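Local coordinates for heme-binding protein A / AI-2 binding protein A (PDB 6OFQ) that serves as the periplasmic substrate-binding protein of an ABC transporter and binds the peptide STSA, probably delivering peptides to the transporter, at residues G59-D63 with P208-F214; K117-F123 with L184-D190. All coordinates share one frame; numbering follows the deposited sequence. Where two conformers were deposited one is given.

In the fold
The two contacts lie on the same side of the chain's centre, with their own centres about 13 Å apart. Along the chain the order is 59-63, 117-123, 184-190, 208-214, so both halves of contact 2 fall between the halves of contact 1. Contact 1 joins the end of helix 52-61 to the loop leading into strand 214-220, an outer strand of a mixed sheet; contact 2 sets helix 116-127 against the start of helix 189-197. They touch directly: D63 O and I186 N lie 2.9 Å apart, a probable hydrogen bond, and Y62 packs on S185 and L187. The excursion between residues 63 and 208, with its antiparallel sheet, is consistent with the additional subdomain (domain Ib) of peptide-binding proteins of this family.

Contact 1 (G59-D63 with P208-F214); sequences GNIYD and PVGTGPF
D63 has CG beside its backbone N and anti to its carbonyl carbon (chi1 -64°), while T211 holds OG1 between its backbone N and carbonyl carbon (chi1 59°); these torsions bring hydroxyl and carboxylate together, the side chains crossing at a slant. T211 OG1 donates to D63 OD2 over 2.7 Å, on the anti side and 22° out of the carboxylate plane; the same oxygen also accepts from W234 NE1. Water 2 bridges the same two residues, accepting from D63 N and donating to T211 OG1. The backbones add two bonds where helix 52-61 ends: G212 N to I61 O (2.8 Å), from above the carbonyl plane, and F214 N to N60 O (3.2 Å). Glycine suits positions 210 and 212 because the backbone there runs close against I61 O, leaving no room for a side chain on that side; G210 CA comes within 3.4 Å of that oxygen in a CA-H...O contact. Y62 crosses P208 at about a right angle, its OH 3.2 Å from P208 CB. N60 runs alongside F214, its amide nearly perpendicular to the ring and bonded to V56 O, N524 O and F526 N. Buried polar atoms thus find partners: Y62 OH has M44 O and water 1, which also accepts from V209 N, and the two donors on D63 OD2 would probably help stabilise its carboxylate as the charged form.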
loop_
_atom_site.group_PDB
_atom_site.type_symbol
_atom_site.label_atom_id
_atom_site.label_comp_id
_atom_site.label_asym_id
_atom_site.label_seq_id
_atom_site.Cartn_x
_atom_site.Cartn_y
_atom_site.Cartn_z
ATOM N N GLY A 59 -1.682 9.536 -5.772
ATOM C CA GLY A 59 -0.448 10.068 -5.213
ATOM C C GLY A 59 0.152 11.217 -5.991
ATOM O O GLY A 59 0.950 11.998 -5.455
ATOM N N ASN A 60 -0.169 11.322 -7.277
ATOM C CA ASN A 60 0.278 12.423 -8.093
ATOM C C ASN A 60 -0.679 13.659 -8.048
ATOM O O ASN A 60 -0.231 14.751 -8.393
ATOM C CB ASN A 60 0.355 11.909 -9.533
ATOM C CG ASN A 60 1.602 11.094 -9.782
ATOM O OD1 ASN A 60 2.678 11.661 -9.868
ATOM N ND2 ASN A 60 1.464 9.773 -9.895
ATOM N N ILE A 61 -1.919 13.417 -7.668
ATOM C CA ILE A 61 -2.991 14.425 -7.709
ATOM C C ILE A 61 -3.055 15.157 -6.378
ATOM O O ILE A 61 -3.326 16.389 -6.318
ATOM C CB ILE A 61 -4.320 13.720 -8.047
ATOM C CG1 ILE A 61 -4.276 13.268 -9.520
ATOM C CG2 ILE A 61 -5.514 14.608 -7.718
ATOM C CD1 ILE A 61 -5.408 12.308 -9.871
ATOM N N TYR A 62 -2.911 14.424 -5.271
ATOM C CA TYR A 62 -3.149 14.987 -3.942
ATOM C C TYR A 62 -1.835 15.163 -3.176
ATOM O O TYR A 62 -0.902 14.392 -3.364
ATOM C CB TYR A 62 -4.013 14.102 -3.051
ATOM C CG TYR A 62 -5.412 13.845 -3.580
ATOM C CD1 TYR A 62 -6.419 14.771 -3.405
ATOM C CD2 TYR A 62 -5.720 12.701 -4.281
ATOM C CE1 TYR A 62 -7.721 14.548 -3.826
ATOM C CE2 TYR A 62 -7.020 12.463 -4.679
ATOM C CZ TYR A 62 -8.022 13.378 -4.434
ATOM O OH TYR A 62 -9.317 13.073 -4.815
ATOM N N ASP A 63 -1.805 16.164 -2.294
ATOM C CA ASP A 63 -0.823 16.275 -1.238
ATOM C C ASP A 63 -1.380 15.994 0.120
ATOM O O ASP A 63 -2.590 15.982 0.367
ATOM C CB ASP A 63 -0.230 17.669 -1.214
ATOM C CG ASP A 63 0.524 17.966 -2.490
ATOM O OD1 ASP A 63 1.423 17.171 -2.875
ATOM O OD2 ASP A 63 0.250 18.995 -3.149
ATOM N N PRO A 208 -11.408 13.999 -9.446
ATOM C CA PRO A 208 -10.800 14.503 -8.239
ATOM C C PRO A 208 -10.234 15.887 -8.384
ATOM O O PRO A 208 -9.844 16.301 -9.455
ATOM C CB PRO A 208 -9.702 13.461 -7.990
ATOM C CG PRO A 208 -9.258 13.035 -9.383
ATOM C CD PRO A 208 -10.586 12.957 -10.108
ATOM N N VAL A 209 -10.108 16.599 -7.251
ATOM C CA VAL A 209 -9.467 17.873 -7.127
ATOM C C VAL A 209 -8.431 17.890 -6.004
ATOM O O VAL A 209 -8.809 17.635 -4.878
ATOM C CB VAL A 209 -10.542 18.973 -6.924
ATOM C CG1 VAL A 209 -9.894 20.327 -6.697
ATOM C CG2 VAL A 209 -11.457 19.055 -8.153
ATOM N N GLY A 210 -7.185 18.143 -6.348
ATOM C CA GLY A 210 -6.087 18.125 -5.353
ATOM C C GLY A 210 -5.214 19.338 -5.515
ATOM O O GLY A 210 -5.521 20.269 -6.272
ATOM N N THR A 211 -4.069 19.323 -4.862
ATOM C CA THR A 211 -3.051 20.355 -4.973
ATOM C C THR A 211 -1.733 19.914 -5.585
ATOM O O THR A 211 -0.820 20.715 -5.692
ATOM C CB THR A 211 -2.737 20.951 -3.594
ATOM O OG1 THR A 211 -2.273 19.931 -2.711
ATOM C CG2 THR A 211 -3.923 21.624 -2.942
ATOM N N GLY A 212 -1.631 18.637 -5.946
ATOM C CA GLY A 212 -0.356 18.085 -6.329
ATOM C C GLY A 212 0.188 18.470 -7.671
ATOM O O GLY A 212 -0.440 19.251 -8.407
ATOM N N PRO A 213 1.312 17.864 -8.043
ATOM C CA PRO A 213 2.044 18.344 -9.208
ATOM C C PRO A 213 1.402 17.948 -10.531
ATOM O O PRO A 213 1.875 18.440 -11.560
ATOM C CB PRO A 213 3.413 17.707 -9.054
ATOM C CG PRO A 213 3.220 16.565 -8.115
ATOM C CD PRO A 213 2.096 16.959 -7.195
ATOM N N PHE A 214 0.482 16.990 -10.513
ATOM C CA PHE A 214 -0.370 16.668 -11.661
ATOM C C PHE A 214 -1.833 16.804 -11.344
ATOM O O PHE A 214 -2.227 16.631 -10.206
ATOM C CB PHE A 214 -0.068 15.241 -12.167
ATOM C CG PHE A 214 1.341 15.045 -12.641
ATOM C CD1 PHE A 214 2.313 14.630 -11.744
ATOM C CD2 PHE A 214 1.708 15.273 -13.962
ATOM C CE1 PHE A 214 3.607 14.472 -12.164
ATOM C CE2 PHE A 214 3.002 15.101 -14.409
ATOM C CZ PHE A 214 3.951 14.699 -13.487
HETATM O O HOH W 1 -11.584 14.782 -4.998
HETATM O O HOH W 2 -4.238 17.821 -2.257
#

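Contact 2 (K117-F123 with L184-D190)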
loop_
_atom_site.group_PDB
_atom_site.type_symbol
_atom_site.label_atom_id
_atom_site.label_comp_id
_atom_site.label_asym_id
_atom_site.label_seq_id
_atom_site.Cartn_x
_atom_site.Cartn_y
_atom_site.Cartn_z
ATOM N N LYS A 117 -9.774 24.637 6.633
ATOM C CA LYS A 117 -11.038 23.933 6.477
ATOM C C LYS A 117 -10.963 22.682 5.602
ATOM O O LYS A 117 -11.757 21.768 5.772
ATOM C CB LYS A 117 -12.141 24.855 5.939
ATOM C CG LYS A 117 -12.059 25.266 4.482
ATOM C CD LYS A 117 -13.297 26.089 4.132
ATOM C CE LYS A 117 -13.445 26.294 2.635
ATOM N NZ LYS A 117 -14.539 27.244 2.287
ATOM N N ASP A 118 -9.976 22.638 4.719
ATOM C CA ASP A 118 -9.802 21.491 3.828
ATOM C C ASP A 118 -9.167 20.343 4.615
ATOM O O ASP A 118 -9.476 19.175 4.384
ATOM C CB ASP A 118 -8.940 21.828 2.635
ATOM C CG ASP A 118 -9.511 23.030 1.854
ATOM O OD1 ASP A 118 -10.681 22.784 1.477
ATOM O OD2 ASP A 118 -8.782 24.012 1.605
ATOM N N VAL A 119 -8.304 20.668 5.571
ATOM C CA VAL A 119 -7.751 19.651 6.489
ATOM C C VAL A 119 -8.859 19.074 7.355
ATOM O O VAL A 119 -8.990 17.882 7.514
ATOM C CB VAL A 119 -6.578 20.196 7.289
ATOM C CG1 VAL A 119 -5.969 19.117 8.156
ATOM C CG2 VAL A 119 -5.514 20.833 6.405
ATOM N N LEU A 120 -9.645 19.953 7.998
ATOM C CA LEU A 120 -10.797 19.542 8.773
ATOM C C LEU A 120 -11.702 18.687 7.939
ATOM O O LEU A 120 -12.106 17.623 8.378
ATOM C CB LEU A 120 -11.577 20.740 9.358
ATOM C CG LEU A 120 -10.844 21.610 10.381
ATOM C CD1 LEU A 120 -11.849 22.640 10.922
ATOM C CD2 LEU A 120 -10.341 20.731 11.511
ATOM N N PHE A 121 -12.064 19.099 6.722
ATOM C CA PHE A 121 -12.950 18.233 5.965
ATOM C C PHE A 121 -12.379 16.841 5.706
ATOM O O PHE A 121 -13.021 15.818 5.905
ATOM C CB PHE A 121 -13.174 18.876 4.599
ATOM C CG PHE A 121 -13.930 17.978 3.609
ATOM C CD1 PHE A 121 -15.217 17.543 3.849
ATOM C CD2 PHE A 121 -13.260 17.479 2.508
ATOM C CE1 PHE A 121 -15.888 16.724 2.965
ATOM C CE2 PHE A 121 -13.931 16.607 1.641
ATOM C CZ PHE A 121 -15.195 16.213 1.898
ATOM N N SER A 122 -11.108 16.816 5.328
ATOM C CA SER A 122 -10.465 15.573 4.897
ATOM C C SER A 122 -10.330 14.550 6.004
ATOM O O SER A 122 -10.436 13.365 5.754
ATOM C CB SER A 122 -9.115 15.909 4.271
ATOM O OG SER A 122 -9.259 16.709 3.104
ATOM N N PHE A 123 -10.044 15.058 7.211
ATOM C CA PHE A 123 -9.907 14.209 8.388
ATOM C C PHE A 123 -11.233 13.941 9.077
ATOM O O PHE A 123 -11.535 12.822 9.436
ATOM C CB PHE A 123 -8.911 14.813 9.401
ATOM C CG PHE A 123 -7.440 14.667 9.053
ATOM C CD1 PHE A 123 -6.882 15.316 7.972
ATOM C CD2 PHE A 123 -6.612 13.940 9.878
ATOM C CE1 PHE A 123 -5.573 15.106 7.599
ATOM C CE2 PHE A 123 -5.309 13.785 9.541
ATOM C CZ PHE A 123 -4.768 14.453 8.492
ATOM N N LEU A 184 -4.730 10.146 4.083
ATOM C CA LEU A 184 -4.834 11.452 4.709
ATOM C C LEU A 184 -4.537 12.571 3.742
ATOM O O LEU A 184 -4.188 13.701 4.144
ATOM C CB LEU A 184 -3.968 11.503 5.965
ATOM C CG LEU A 184 -4.426 10.528 7.026
ATOM C CD1 LEU A 184 -3.435 10.545 8.192
ATOM C CD2 LEU A 184 -5.876 10.747 7.496
ATOM N N SER A 185 -4.698 12.315 2.455
ATOM C CA SER A 185 -4.687 13.345 1.449
ATOM C C SER A 185 -5.712 14.470 1.668
ATOM O O SER A 185 -6.784 14.227 2.239
ATOM C CB SER A 185 -5.006 12.669 0.124
ATOM O OG SER A 185 -3.985 11.838 -0.370
ATOM N N ILE A 186 -5.316 15.654 1.243
ATOM C CA ILE A 186 -6.181 16.831 1.418
ATOM C C ILE A 186 -7.073 17.053 0.185
ATOM O O ILE A 186 -6.545 17.389 -0.871
ATOM C CB ILE A 186 -5.372 18.073 1.764
ATOM C CG1 ILE A 186 -4.459 17.853 2.996
ATOM C CG2 ILE A 186 -6.307 19.246 2.040
ATOM C CD1 ILE A 186 -5.113 17.223 4.205
ATOM N N LEU A 187 -8.365 16.810 0.412
ATOM C CA LEU A 187 -9.358 17.105 -0.640
ATOM C C LEU A 187 -9.921 18.490 -0.393
ATOM O O LEU A 187 -9.658 19.102 0.646
ATOM C CB LEU A 187 -10.483 16.091 -0.543
ATOM C CG LEU A 187 -10.234 14.727 -1.189
ATOM C CD1 LEU A 187 -9.059 13.966 -0.584
ATOM C CD2 LEU A 187 -11.493 13.887 -1.159
ATOM N N SER A 188 -10.629 19.008 -1.404
ATOM C CA SER A 188 -11.194 20.356 -1.294
ATOM C C SER A 188 -12.612 20.353 -0.743
ATOM O O SER A 188 -13.558 19.826 -1.352
ATOM C CB SER A 188 -11.240 20.998 -2.675
ATOM O OG SER A 188 -12.081 22.165 -2.696
ATOM N N LYS A 189 -12.774 21.099 0.367
ATOM C CA LYS A 189 -14.095 21.327 0.946
ATOM C C LYS A 189 -15.034 22.128 0.004
ATOM O O LYS A 189 -16.207 21.755 -0.045
ATOM C CB LYS A 189 -13.919 22.067 2.285
ATOM C CG LYS A 189 -15.240 22.299 3.016
ATOM C CD LYS A 189 -16.016 21.043 3.262
ATOM C CE LYS A 189 -16.927 21.034 4.489
ATOM N NZ LYS A 189 -18.276 21.586 4.275
ATOM N N ASP A 190 -14.459 23.130 -0.658
ATOM C CA ASP A 190 -15.269 23.915 -1.633
ATOM C C ASP A 190 -15.832 23.008 -2.722
ATOM O O ASP A 190 -17.046 23.032 -3.046
ATOM C CB ASP A 190 -14.500 25.117 -2.175
ATOM C CG ASP A 190 -14.216 26.163 -1.112
ATOM O OD1 ASP A 190 -15.140 26.547 -0.373
ATOM O OD2 ASP A 190 -13.047 26.458 -0.824
HETATM O O HOH W 3 -11.666 24.029 -0.707
#
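K117, its chain extended beyond CG, crosses D190 at about a right angle and puts NZ 2.8 Å from D190 OD1, a salt bridge made on the syn side of the carboxylate. Next along the helix, D118 uses its carboxylate on the backbone of the facing segment: K189 N donates to D118 OD1 (2.9 Å, 163° at the hydrogen), nearly along the oxygen's C-O axis, while OD2 bonds S115 N. Water 3 accepts from S188 OG and D190 N and donates to both D118 OD1 and D190 OD2, which probably eases the repulsion between these carboxylates. Here helix 189-197 begins, with S188 as its N-cap, its OG accepting from Y191 N; D118 of helix 116-127 thus serves a first-turn N-H of a second helix. V119 CG2 only grazes I186 CD1, at 4.2 Å. F121, chi1 172°, has K189 CD lying obliquely to its ring, 3.6 Å from F121 CD1, and L187 CB at the ring edge; K189 NZ goes on to D193. S122 is small enough to fit against the S185-L187 backbone, and its hydroxyl both donates to D118 O and accepts from L187 N (2.8 Å from OG). Last comes F123, whose ring carries L184 CD2 over one face in a CH-pi contact, 4.0 Å from the ring centroid, with I186 CD1 at its edge.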